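Local coordinates for protein trans-4-hydroxy-L-proline dehydratase (Clostridioides difficile 70-100-2010, PDB 6VXC) that dehydrates trans-4-hydroxy-L-proline to (S)-1-pyrroline-5-carboxylate as a glycyl radical enzyme of anaerobic hydroxyproline breakdown, at residues F460-Y465 and G562-T567; V530-C535 and P651-G656. One frame throughout, in Å; residues are numbered along the deposited sequence.

Contact 1 is the more buried of the two and lies nearer the centre of the chain. It pairs the starts of strands 463-472 and 565-573, the first two strands of a three-stranded parallel sheet. Contact 2 lies nearer the surface, with E532 buried but V653 exposed. It joins helix 506-538 to the loop that leads into strand 657-661, the third strand of that sheet. The two meet where N566 CB packs on G656 CA, and their centres are about 13 Å apart. Contact 1 relies on a backbone ladder, one buried carboxylate-hydroxyl bond and charged residues at its outer end. Contact 2 rests on one glutamate that binds backbone N-H groups of a turn.

Contact 1: residues F460-Y465 and G562-T567; sequences FGKEAY and GARYNT
E463 passes its side chain across the base of Y565, CG lying 3.8 Å from Y565 CB. The two side chains cross at about a right angle. With CG anti to the backbone N (chi1 -179°) and the chain extended beyond it, the carboxylate reaches T567 two residues along the partner strand. T567 OG1 donates to E463 OE2 at 2.8 Å, on the anti side of the carboxylate and 27° out of its plane. The same T567 OG1 lies 3.2 Å from Y465 CB. E463, Y465, Y565 and T567 share one sheet face; A464 and N566 take the other, where A464 CB lies 3.6 Å from N566 OD1 and also packs on A563 CB. N566 ND2 turns back to the A563 carbonyl O, meeting it from above the carbonyl plane. The backbones form a parallel ladder: Y565 N to K462 O (3.0 Å), A464 N to Y565 O (2.9 Å) and T567 N to A464 O (2.9 Å, nearly straight). At the outer end K462 and R564 run side by side, with K462 CD over one face of the R564 guanidinium and K462 CE 3.6 Å from R564 NH1. K462 has a salt bridge to D549 and R564 to D550 and D445, and D445 also takes the Y565 hydroxyl. These carboxylates would offset the two like charges. The Y465 ring leads away from the partner strand and lies close to the side chain of E456, the probable proton acceptor, while its hydroxyl bonds S452. Near its start, the strand pair thus places a tyrosine beside the probable active site. E463 is buried but well supplied: K441 makes a salt bridge to OE2 and the C459 N-H bonds OE1. This combination of partners would favour a charged carboxylate.

Contact 2: residues V530-C535 and P651-G656; sequences VIENIC and PTVCGG
E532 OE2 is gripped by the C654 N-H at 3.0 Å and by a water that donates to it at 2.9 Å. The water also bonds T652 OG1, at 2.8 Å. The other carboxylate oxygen, E532 OE1, takes the V653 N-H at 2.9 Å. Both N-H groups approach from above the carboxylate plane, 44° out of it at OE1 and 50° at OE2. E532 gets there as a straight arm: CG is anti to the backbone N (chi1 -169°) and the chain stays extended. Its partners belong to a type I beta turn from T652 to G655, with V653 and C654 at its two central positions. T652 OG1 also accepts from G656 N at 2.7 Å, which braces the loop from within. V653 and E532 run alongside each other, pointing opposite ways. V653 CG2 meets N533 ND2 at 3.6 Å, while that amide group donates to A529 O one turn back in the helix. C654 SG lies 3.5 Å from E532 OE2. E532 has a weak, long ion pair with R568 of strand 565-573. Helix 506-538 packs by I531 and I534 on helix 148-155, and E532 ties it to the loop between helix 630-647 and strand 657-661.

Contact 1: residues F460-Y465 and G562-T567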
loop_
_atom_site.group_PDB
_atom_site.type_symbol
_atom_site.label_atom_id
_atom_site.label_comp_id
_atom_site.label_asym_id
_atom_site.label_seq_id
_atom_site.Cartn_x
_atom_site.Cartn_y
_atom_site.Cartn_z
ATOM N N PHE A 460 2.123 10.518 -9.751
ATOM C CA PHE A 460 1.150 9.587 -10.337
ATOM C C PHE A 460 1.279 9.504 -11.850
ATOM O O PHE A 460 1.263 10.519 -12.538
ATOM C CB PHE A 460 -0.273 10.034 -9.970
ATOM C CG PHE A 460 -0.575 10.003 -8.494
ATOM C CD1 PHE A 460 0.245 9.319 -7.606
ATOM C CD2 PHE A 460 -1.701 10.662 -7.997
ATOM C CE1 PHE A 460 -0.050 9.282 -6.242
ATOM C CE2 PHE A 460 -2.001 10.630 -6.644
ATOM C CZ PHE A 460 -1.183 9.942 -5.767
ATOM N N GLY A 461 1.393 8.292 -12.369
ATOM C CA GLY A 461 1.512 8.081 -13.800
ATOM C C GLY A 461 2.867 8.395 -14.404
ATOM O O GLY A 461 3.015 8.286 -15.620
ATOM N N LYS A 462 3.860 8.794 -13.607
ATOM C CA LYS A 462 5.162 9.148 -14.161
ATOM C C LYS A 462 6.326 8.549 -13.368
ATOM O O LYS A 462 7.483 8.903 -13.631
ATOM C CB LYS A 462 5.331 10.661 -14.217
ATOM C CG LYS A 462 4.317 11.426 -15.050
ATOM C CD LYS A 462 4.491 12.923 -14.830
ATOM C CE LYS A 462 3.831 13.761 -15.930
ATOM N NZ LYS A 462 2.488 13.265 -16.261
ATOM N N GLU A 463 6.063 7.667 -12.408
ATOM C CA GLU A 463 7.096 7.232 -11.483
ATOM C C GLU A 463 6.917 5.761 -11.167
ATOM O O GLU A 463 5.795 5.280 -10.999
ATOM C CB GLU A 463 7.063 8.066 -10.173
ATOM C CG GLU A 463 8.130 7.667 -9.170
ATOM C CD GLU A 463 8.202 8.584 -7.952
ATOM O OE1 GLU A 463 7.266 9.396 -7.743
ATOM O OE2 GLU A 463 9.201 8.494 -7.203
ATOM N N ALA A 464 8.031 5.051 -11.095
ATOM C CA ALA A 464 8.104 3.785 -10.386
ATOM C C ALA A 464 8.709 4.082 -9.022
ATOM O O ALA A 464 9.880 4.464 -8.922
ATOM C CB ALA A 464 8.934 2.767 -11.161
ATOM N N TYR A 465 7.910 3.939 -7.975
ATOM C CA TYR A 465 8.374 4.180 -6.607
ATOM C C TYR A 465 8.052 2.914 -5.831
ATOM O O TYR A 465 6.915 2.702 -5.406
ATOM C CB TYR A 465 7.762 5.453 -5.984
ATOM C CG TYR A 465 6.243 5.639 -6.002
ATOM C CD1 TYR A 465 5.560 5.835 -7.197
ATOM C CD2 TYR A 465 5.513 5.728 -4.810
ATOM C CE1 TYR A 465 4.170 6.041 -7.216
ATOM C CE2 TYR A 465 4.145 5.940 -4.817
ATOM C CZ TYR A 465 3.474 6.096 -6.020
ATOM O OH TYR A 465 2.104 6.301 -6.015
ATOM N N GLY A 562 11.595 2.532 -17.347
ATOM C CA GLY A 562 10.940 3.383 -18.330
ATOM C C GLY A 562 10.224 4.598 -17.752
ATOM O O GLY A 562 10.010 5.577 -18.473
ATOM N N ALA A 563 9.839 4.555 -16.481
ATOM C CA ALA A 563 9.166 5.697 -15.873
ATOM C C ALA A 563 10.068 6.929 -15.883
ATOM O O ALA A 563 11.298 6.826 -15.834
ATOM C CB ALA A 563 8.772 5.368 -14.434
ATOM N N ARG A 564 9.443 8.111 -15.927
ATOM C CA ARG A 564 10.225 9.347 -15.877
ATOM C C ARG A 564 11.046 9.426 -14.594
ATOM O O ARG A 564 12.180 9.906 -14.606
ATOM C CB ARG A 564 9.321 10.578 -15.994
ATOM C CG ARG A 564 10.070 11.916 -15.956
ATOM C CD ARG A 564 9.121 13.091 -16.270
ATOM N NE ARG A 564 8.478 12.913 -17.568
ATOM C CZ ARG A 564 7.506 13.680 -18.066
ATOM N NH1 ARG A 564 7.026 14.713 -17.374
ATOM N NH2 ARG A 564 7.006 13.400 -19.266
ATOM N N TYR A 565 10.472 9.002 -13.481
ATOM C CA TYR A 565 11.143 9.030 -12.193
ATOM C C TYR A 565 11.216 7.622 -11.625
ATOM O O TYR A 565 10.280 6.835 -11.771
ATOM C CB TYR A 565 10.414 9.956 -11.208
ATOM C CG TYR A 565 10.191 11.369 -11.724
ATOM C CD1 TYR A 565 11.225 12.311 -11.721
ATOM C CD2 TYR A 565 8.949 11.764 -12.188
ATOM C CE1 TYR A 565 11.023 13.590 -12.168
ATOM C CE2 TYR A 565 8.729 13.046 -12.658
ATOM C CZ TYR A 565 9.767 13.960 -12.643
ATOM O OH TYR A 565 9.557 15.239 -13.086
ATOM N N ASN A 566 12.320 7.323 -10.948
ATOM C CA ASN A 566 12.539 6.000 -10.387
ATOM C C ASN A 566 13.137 6.136 -8.999
ATOM O O ASN A 566 14.198 6.741 -8.818
ATOM C CB ASN A 566 13.427 5.147 -11.302
ATOM C CG ASN A 566 12.725 4.788 -12.593
ATOM O OD1 ASN A 566 12.000 3.799 -12.662
ATOM N ND2 ASN A 566 12.898 5.619 -13.612
ATOM N N THR A 567 12.409 5.628 -8.021
ATOM C CA THR A 567 12.848 5.600 -6.639
ATOM C C THR A 567 12.520 4.238 -6.049
ATOM O O THR A 567 11.634 3.533 -6.525
ATOM C CB THR A 567 12.178 6.715 -5.806
ATOM O OG1 THR A 567 10.763 6.586 -5.920
ATOM C CG2 THR A 567 12.584 8.098 -6.295
#

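Contact 2: residues V530-C535 and P651-G656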
loop_
_atom_site.group_PDB
_atom_site.type_symbol
_atom_site.label_atom_id
_atom_site.label_comp_id
_atom_site.label_asym_id
_atom_site.label_seq_id
_atom_site.Cartn_x
_atom_site.Cartn_y
_atom_site.Cartn_z
ATOM N N VAL A 530 19.813 -7.566 -6.521
ATOM C CA VAL A 530 19.532 -8.836 -7.184
ATOM C C VAL A 530 18.058 -8.927 -7.559
ATOM O O VAL A 530 17.706 -9.348 -8.668
ATOM C CB VAL A 530 19.958 -10.017 -6.290
ATOM C CG1 VAL A 530 19.435 -11.337 -6.852
ATOM C CG2 VAL A 530 21.490 -10.063 -6.155
ATOM N N ILE A 531 17.172 -8.582 -6.619
ATOM C CA ILE A 531 15.733 -8.705 -6.854
ATOM C C ILE A 531 15.270 -7.740 -7.934
ATOM O O ILE A 531 14.405 -8.074 -8.754
ATOM C CB ILE A 531 14.961 -8.518 -5.530
ATOM C CG1 ILE A 531 15.229 -9.718 -4.622
ATOM C CG2 ILE A 531 13.459 -8.328 -5.766
ATOM C CD1 ILE A 531 14.851 -9.487 -3.199
ATOM N N GLU A 532 15.831 -6.532 -7.954
ATOM C CA GLU A 532 15.479 -5.579 -8.991
ATOM C C GLU A 532 15.805 -6.132 -10.379
ATOM O O GLU A 532 15.015 -5.978 -11.316
ATOM C CB GLU A 532 16.213 -4.261 -8.752
ATOM C CG GLU A 532 15.712 -3.134 -9.618
ATOM C CD GLU A 532 16.365 -1.797 -9.335
ATOM O OE1 GLU A 532 17.112 -1.672 -8.331
ATOM O OE2 GLU A 532 16.112 -0.874 -10.135
ATOM N N ASN A 533 16.960 -6.791 -10.524
ATOM C CA ASN A 533 17.303 -7.431 -11.794
ATOM C C ASN A 533 16.307 -8.514 -12.166
ATOM O O ASN A 533 15.868 -8.603 -13.312
ATOM C CB ASN A 533 18.702 -8.027 -11.714
ATOM C CG ASN A 533 19.758 -7.011 -11.945
ATOM O OD1 ASN A 533 20.073 -6.707 -13.085
ATOM N ND2 ASN A 533 20.320 -6.475 -10.879
ATOM N N ILE A 534 15.971 -9.368 -11.205
ATOM C CA ILE A 534 15.071 -10.483 -11.467
ATOM C C ILE A 534 13.711 -9.977 -11.934
ATOM O O ILE A 534 13.160 -10.466 -12.924
ATOM C CB ILE A 534 14.956 -11.373 -10.214
ATOM C CG1 ILE A 534 16.265 -12.137 -9.980
ATOM C CG2 ILE A 534 13.761 -12.297 -10.313
ATOM C CD1 ILE A 534 16.313 -12.932 -8.665
ATOM N N CYS A 535 13.170 -8.960 -11.257
ATOM C CA CYS A 535 11.868 -8.428 -11.663
ATOM C C CYS A 535 11.925 -7.795 -13.047
ATOM O O CYS A 535 11.018 -7.990 -13.855
ATOM C CB CYS A 535 11.362 -7.416 -10.634
ATOM S SG CYS A 535 11.007 -8.196 -9.038
ATOM N N PRO A 651 22.280 4.197 -5.208
ATOM C CA PRO A 651 21.709 3.987 -6.549
ATOM C C PRO A 651 20.856 2.730 -6.624
ATOM O O PRO A 651 21.102 1.745 -5.934
ATOM C CB PRO A 651 22.945 3.854 -7.452
ATOM C CG PRO A 651 24.102 3.545 -6.525
ATOM C CD PRO A 651 23.666 3.716 -5.095
ATOM N N THR A 652 19.837 2.780 -7.470
ATOM C CA THR A 652 19.096 1.595 -7.874
ATOM C C THR A 652 19.657 1.068 -9.195
ATOM O O THR A 652 20.338 1.785 -9.925
ATOM C CB THR A 652 17.604 1.896 -8.044
ATOM O OG1 THR A 652 17.430 2.740 -9.189
ATOM C CG2 THR A 652 17.013 2.566 -6.763
ATOM N N VAL A 653 19.329 -0.187 -9.506
ATOM C CA VAL A 653 19.894 -0.822 -10.698
ATOM C C VAL A 653 19.443 -0.093 -11.951
ATOM O O VAL A 653 20.236 0.146 -12.863
ATOM C CB VAL A 653 19.518 -2.311 -10.761
ATOM C CG1 VAL A 653 19.967 -2.925 -12.088
ATOM C CG2 VAL A 653 20.148 -3.061 -9.605
ATOM N N CYS A 654 18.184 0.344 -11.978
ATOM C CA CYS A 654 17.585 0.885 -13.189
ATOM C C CYS A 654 17.606 2.406 -13.248
ATOM O O CYS A 654 16.761 3.002 -13.919
ATOM C CB CYS A 654 16.169 0.339 -13.348
ATOM S SG CYS A 654 16.243 -1.482 -13.603
ATOM N N GLY A 655 18.551 3.041 -12.560
ATOM C CA GLY A 655 18.849 4.441 -12.770
ATOM C C GLY A 655 18.199 5.446 -11.836
ATOM O O GLY A 655 18.264 6.647 -12.119
ATOM N N GLY A 656 17.598 5.006 -10.732
ATOM C CA GLY A 656 17.068 5.887 -9.722
ATOM C C GLY A 656 17.914 5.879 -8.465
ATOM O O GLY A 656 19.115 5.587 -8.495
HETATM O O HOH W 1 14.949 1.726 -9.900
#